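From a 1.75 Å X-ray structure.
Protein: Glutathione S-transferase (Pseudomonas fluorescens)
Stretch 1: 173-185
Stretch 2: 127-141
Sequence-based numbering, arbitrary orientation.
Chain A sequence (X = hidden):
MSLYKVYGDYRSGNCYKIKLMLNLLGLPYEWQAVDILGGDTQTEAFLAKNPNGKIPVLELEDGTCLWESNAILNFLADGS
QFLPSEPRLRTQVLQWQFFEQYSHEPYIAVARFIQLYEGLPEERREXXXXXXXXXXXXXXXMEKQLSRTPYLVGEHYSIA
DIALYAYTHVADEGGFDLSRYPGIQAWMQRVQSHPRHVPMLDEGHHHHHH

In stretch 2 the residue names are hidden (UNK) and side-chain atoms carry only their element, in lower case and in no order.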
# COMPACT_ATOMS: atom_id res chain seq x y z
N GLU A 173 14.15 2.82 0.24
CA GLU A 173 14.73 1.44 0.25
C GLU A 173 14.86 0.85 -1.15
O GLU A 173 15.44 -0.21 -1.30
CB GLU A 173 13.92 0.46 1.10
CG GLU A 173 13.82 1.04 2.53
CD GLU A 173 13.03 0.26 3.54
OE1 GLU A 173 12.29 -0.66 3.17
OE2 GLU A 173 13.09 0.66 4.76
N GLY A 174 14.21 1.48 -2.13
CA GLY A 174 14.36 1.12 -3.56
C GLY A 174 15.18 2.21 -4.32
O GLY A 174 15.24 2.18 -5.58
N GLY A 175 15.85 3.10 -3.56
CA GLY A 175 16.78 4.07 -4.16
C GLY A 175 16.18 5.35 -4.70
O GLY A 175 16.88 6.16 -5.31
N PHE A 176 14.90 5.58 -4.48
CA PHE A 176 14.31 6.89 -4.74
C PHE A 176 14.65 7.96 -3.71
O PHE A 176 14.56 7.74 -2.49
CB PHE A 176 12.74 6.80 -4.88
CG PHE A 176 12.32 5.83 -5.95
CD1 PHE A 176 12.12 6.29 -7.30
CD2 PHE A 176 12.10 4.46 -5.65
CE1 PHE A 176 11.72 5.35 -8.33
CE2 PHE A 176 11.74 3.54 -6.71
CZ PHE A 176 11.56 3.99 -8.03
N ASP A 177 14.99 9.14 -4.22
CA ASP A 177 15.42 10.21 -3.34
C ASP A 177 14.26 11.14 -3.10
O ASP A 177 13.91 12.00 -3.96
CB ASP A 177 16.58 10.94 -4.02
CG ASP A 177 17.09 12.12 -3.22
OD1 ASP A 177 16.63 12.43 -2.08
OD2 ASP A 177 18.05 12.78 -3.76
N LEU A 178 13.62 10.98 -1.93
CA LEU A 178 12.40 11.75 -1.70
C LEU A 178 12.73 13.17 -1.34
O LEU A 178 11.85 13.96 -1.18
CB LEU A 178 11.53 11.13 -0.55
CG LEU A 178 10.99 9.71 -1.00
CD1 LEU A 178 10.19 9.18 0.13
CD2 LEU A 178 10.11 9.81 -2.24
N SER A 179 14.04 13.51 -1.15
CA SER A 179 14.34 14.94 -0.87
C SER A 179 14.03 15.81 -2.09
O SER A 179 13.85 17.02 -1.94
CB SER A 179 15.82 15.20 -0.45
OG SER A 179 16.69 15.01 -1.59
N ARG A 180 13.88 15.20 -3.29
CA ARG A 180 13.41 15.87 -4.49
C ARG A 180 11.89 16.21 -4.45
O ARG A 180 11.39 16.98 -5.33
CB ARG A 180 13.66 14.95 -5.69
CG ARG A 180 15.11 14.49 -5.86
CD ARG A 180 15.13 13.78 -7.19
NE ARG A 180 16.43 13.21 -7.40
CZ ARG A 180 16.73 12.39 -8.42
NH1 ARG A 180 15.79 12.03 -9.32
NH2 ARG A 180 17.97 11.89 -8.51
N TYR A 181 11.19 15.69 -3.44
CA TYR A 181 9.72 15.77 -3.35
C TYR A 181 9.27 16.32 -2.00
O TYR A 181 8.71 15.61 -1.13
CB TYR A 181 9.16 14.31 -3.55
CG TYR A 181 9.48 13.82 -4.95
CD1 TYR A 181 8.67 14.23 -6.02
CD2 TYR A 181 10.58 13.01 -5.21
CE1 TYR A 181 8.96 13.79 -7.33
CE2 TYR A 181 10.92 12.60 -6.56
CZ TYR A 181 10.03 13.01 -7.60
OH TYR A 181 10.35 12.59 -8.87
N PRO A 182 9.43 17.64 -1.80
CA PRO A 182 8.98 18.15 -0.51
C PRO A 182 7.51 18.15 -0.27
O PRO A 182 7.06 18.13 0.96
CB PRO A 182 9.50 19.64 -0.47
CG PRO A 182 9.76 19.92 -2.01
CD PRO A 182 10.19 18.63 -2.60
N GLY A 183 6.71 18.16 -1.35
CA GLY A 183 5.29 18.08 -1.10
C GLY A 183 4.95 16.65 -0.62
O GLY A 183 4.09 16.49 0.26
N ILE A 184 5.56 15.64 -1.26
CA ILE A 184 5.40 14.22 -0.72
C ILE A 184 5.86 14.09 0.74
O ILE A 184 5.16 13.55 1.58
CB ILE A 184 6.06 13.21 -1.60
CG1 ILE A 184 5.35 13.26 -2.99
CG2 ILE A 184 5.95 11.74 -0.99
CD1 ILE A 184 5.94 12.18 -4.03
N GLN A 185 7.02 14.67 1.04
CA GLN A 185 7.53 14.56 2.41
C GLN A 185 6.56 15.22 3.38
O GLN A 185 6.30 14.66 4.47
CB GLN A 185 8.97 15.13 2.49
CG GLN A 185 9.99 14.42 1.70
CD GLN A 185 11.38 15.14 1.86
OE1 GLN A 185 11.47 16.37 1.66
NE2 GLN A 185 12.43 14.36 2.14
N UNK A 127 17.12 -3.11 -15.53
CA UNK A 127 15.68 -3.19 -15.11
C UNK A 127 15.40 -2.15 -14.05
O UNK A 127 14.43 -1.38 -14.16
c UNK A 127 13.99 -4.70 -13.94
c UNK A 127 13.72 -6.06 -13.31
c UNK A 127 15.36 -4.57 -14.55
o UNK A 127 14.62 -6.92 -13.34
o UNK A 127 12.61 -6.24 -12.77
N UNK A 128 16.24 -2.15 -13.02
CA UNK A 128 16.15 -1.23 -11.88
C UNK A 128 16.20 0.23 -12.29
O UNK A 128 15.44 1.06 -11.81
c UNK A 128 18.56 1.30 -8.79
c UNK A 128 17.50 -0.66 -9.75
c UNK A 128 17.07 -0.05 -7.41
c UNK A 128 16.84 -0.90 -8.51
c UNK A 128 17.30 -1.56 -10.91
c UNK A 128 17.94 1.05 -7.56
c UNK A 128 18.35 0.45 -9.85
o UNK A 128 18.25 1.86 -6.49
N UNK A 129 17.11 0.55 -13.21
CA UNK A 129 17.16 1.94 -13.67
C UNK A 129 15.88 2.35 -14.43
O UNK A 129 15.49 3.48 -14.27
c UNK A 129 19.68 2.16 -13.70
c UNK A 129 20.87 2.22 -14.70
c UNK A 129 18.40 2.20 -14.58
c UNK A 129 19.80 3.20 -12.55
N UNK A 130 15.30 1.44 -15.20
CA UNK A 130 14.01 1.71 -15.90
C UNK A 130 12.88 1.90 -14.86
O UNK A 130 12.04 2.82 -15.00
c UNK A 130 14.90 -0.50 -20.44
c UNK A 130 13.63 0.62 -16.88
n UNK A 130 16.39 -0.40 -20.41
c UNK A 130 14.32 -0.71 -19.03
c UNK A 130 14.66 0.48 -18.11
N UNK A 131 12.88 1.06 -13.82
CA UNK A 131 11.88 1.22 -12.72
C UNK A 131 12.08 2.58 -12.07
O UNK A 131 11.15 3.24 -11.68
c UNK A 131 12.06 0.11 -11.68
c UNK A 131 11.93 -1.32 -12.19
c UNK A 131 12.21 -2.30 -11.00
c UNK A 131 10.58 -1.65 -12.86
N UNK A 132 13.31 3.02 -11.89
CA UNK A 132 13.51 4.35 -11.40
C UNK A 132 12.86 5.41 -12.26
O UNK A 132 12.22 6.30 -11.76
c UNK A 132 14.94 3.49 -8.90
c UNK A 132 15.50 4.30 -9.84
n UNK A 132 15.79 3.50 -7.82
n UNK A 132 16.72 4.69 -9.35
c UNK A 132 16.87 4.21 -8.13
c UNK A 132 15.02 4.66 -11.21
N UNK A 133 13.04 5.33 -13.56
CA UNK A 133 12.47 6.38 -14.44
C UNK A 133 10.94 6.40 -14.33
O UNK A 133 10.37 7.49 -14.17
c UNK A 133 12.84 6.13 -15.91
c UNK A 133 14.34 6.52 -16.06
n UNK A 133 16.90 6.64 -18.90
c UNK A 133 16.37 6.58 -17.50
c UNK A 133 14.82 6.43 -17.54
N UNK A 134 10.32 5.22 -14.30
CA UNK A 134 8.86 5.19 -14.31
C UNK A 134 8.36 5.53 -12.91
O UNK A 134 7.27 6.14 -12.80
c UNK A 134 8.18 2.34 -16.91
n UNK A 134 7.13 2.64 -17.89
c UNK A 134 8.32 3.80 -14.78
c UNK A 134 6.34 1.73 -18.45
n UNK A 134 5.39 2.14 -19.29
c UNK A 134 8.68 3.62 -16.25
n UNK A 134 6.47 0.42 -18.17
N UNK A 135 9.09 5.12 -11.87
CA UNK A 135 8.60 5.44 -10.48
C UNK A 135 8.68 6.91 -10.23
O UNK A 135 7.79 7.50 -9.63
N UNK A 136 9.72 7.55 -10.70
CA UNK A 136 9.83 9.00 -10.53
C UNK A 136 8.68 9.72 -11.27
O UNK A 136 8.21 10.71 -10.83
c UNK A 136 14.35 9.23 -8.08
c UNK A 136 13.50 8.80 -10.28
c UNK A 136 13.19 9.82 -7.74
c UNK A 136 12.15 9.90 -8.69
c UNK A 136 12.30 9.38 -9.97
c UNK A 136 11.20 9.48 -11.01
c UNK A 136 14.51 8.72 -9.34
o UNK A 136 15.37 9.12 -7.20
N UNK A 137 8.31 9.24 -12.42
CA UNK A 137 7.18 9.82 -13.14
C UNK A 137 5.92 9.80 -12.26
O UNK A 137 5.15 10.72 -12.22
c UNK A 137 5.72 8.71 -16.66
n UNK A 137 3.17 9.09 -16.84
c UNK A 137 5.77 9.55 -15.31
c UNK A 137 4.54 9.03 -17.59
c UNK A 137 6.96 9.07 -14.47
N UNK A 138 5.68 8.66 -11.58
CA UNK A 138 4.51 8.58 -10.66
C UNK A 138 4.68 9.53 -9.46
O UNK A 138 3.71 10.19 -9.04
c UNK A 138 4.36 7.10 -10.16
N UNK A 139 5.88 9.60 -8.87
CA UNK A 139 6.08 10.53 -7.74
C UNK A 139 5.89 11.99 -8.20
O UNK A 139 5.30 12.78 -7.45
c UNK A 139 7.50 10.33 -7.15
c UNK A 139 7.74 8.90 -6.57
c UNK A 139 6.86 8.74 -5.30
c UNK A 139 9.28 8.72 -6.21
N UNK A 140 6.22 12.26 -9.48
CA UNK A 140 5.98 13.59 -9.99
C UNK A 140 4.51 13.93 -10.06
O UNK A 140 4.09 15.04 -9.69
c UNK A 140 6.55 13.76 -11.42
o UNK A 140 8.77 13.95 -10.43
o UNK A 140 8.56 13.51 -12.61
c UNK A 140 8.06 13.78 -11.49
N UNK A 141 3.68 12.97 -10.47
CA UNK A 141 2.21 13.20 -10.41
C UNK A 141 1.69 13.54 -8.99
O UNK A 141 0.88 14.47 -8.80
c UNK A 141 1.84 11.74 -12.49
c UNK A 141 -0.07 12.14 -10.79
c UNK A 141 1.46 11.96 -10.97
O HOH W 1 17.63 8.13 -7.92

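Position 127 carries three carbons in a row, the last bearing two oxygens, and lies out of reach of stretch 1: Glu127. Position 128 has one carbon, then a six-carbon ring bearing an oxygen, which lies 3.5 Å from CA of Gly175; this is Tyr128. Position 129, four carbons forked at the second, touches nothing here and is Leu129. Position 130, four carbons ending in nitrogen, is likewise remote: Lys130. Position 131 repeats the four-carbon fork, so it is Leu131; its backbone O sits 3.7 Å from CZ of Phe176, near the ring plane.

At position 132 one carbon leads to a five-membered ring of three carbons and two nitrogens, which identifies His132. Its NE2 donates to O of Gly174 at 2.7 Å, with an almost linear N-H...O angle of 174°, and its edge faces the Phe176 ring, centroids 4.5 Å apart.

Position 133 has four carbons ending in nitrogen and CB directed away: Lys133. Position 134 has three carbons, a nitrogen, then a carbon carrying two more nitrogens: Arg134, also directed away. Position 135 has no side-chain atoms, hence Gly135. Its CA is 3.8 Å from CE1 of Phe176, and an ideal CB would fall 2.6 Å from that same CE1, a clash.

Position 136 has one carbon and a six-carbon ring with an oxygen: Tyr136. The edge of Phe176 meets one ring face, planes at 76°; the guanidinium of Arg180 lies flat on the opposite face, planes at 16°. N of Asp177 donates to OH of Tyr136 at 3.0 Å.

Position 137, four carbons ending in nitrogen, points away: Lys137. Position 138 has a single carbon and no contact: Ala138. Position 139, four carbons forked at the second, points toward stretch 1 and is Leu139; its CB lies 3.7 Å from CZ of Tyr181, over that ring's face, and its CD2 lies 3.8 Å from CD1 of Ile184. Position 140 has two carbons, the second carrying two oxygens: Asp140, whose OD1 accepts from OH of Tyr181 at 2.6 Å. Position 141, one carbon carrying two others, is Val141, directed away.

The contact buries 639 Å², both sides summed. Phe176 packs among His132, Gly135, Tyr136 and Leu139, while Tyr181 covers Leu139 further along the helix. Three direct hydrogen bonds accompany this packing, two of them using backbone atoms of stretch 1, O of Gly174 and N of Asp177. A water 2.6 Å from OH of Tyr136 adds a weak bond to O of Gly175 at 3.4 Å.

Stretch 2 127-141: EYLKLHKRGYKALDV
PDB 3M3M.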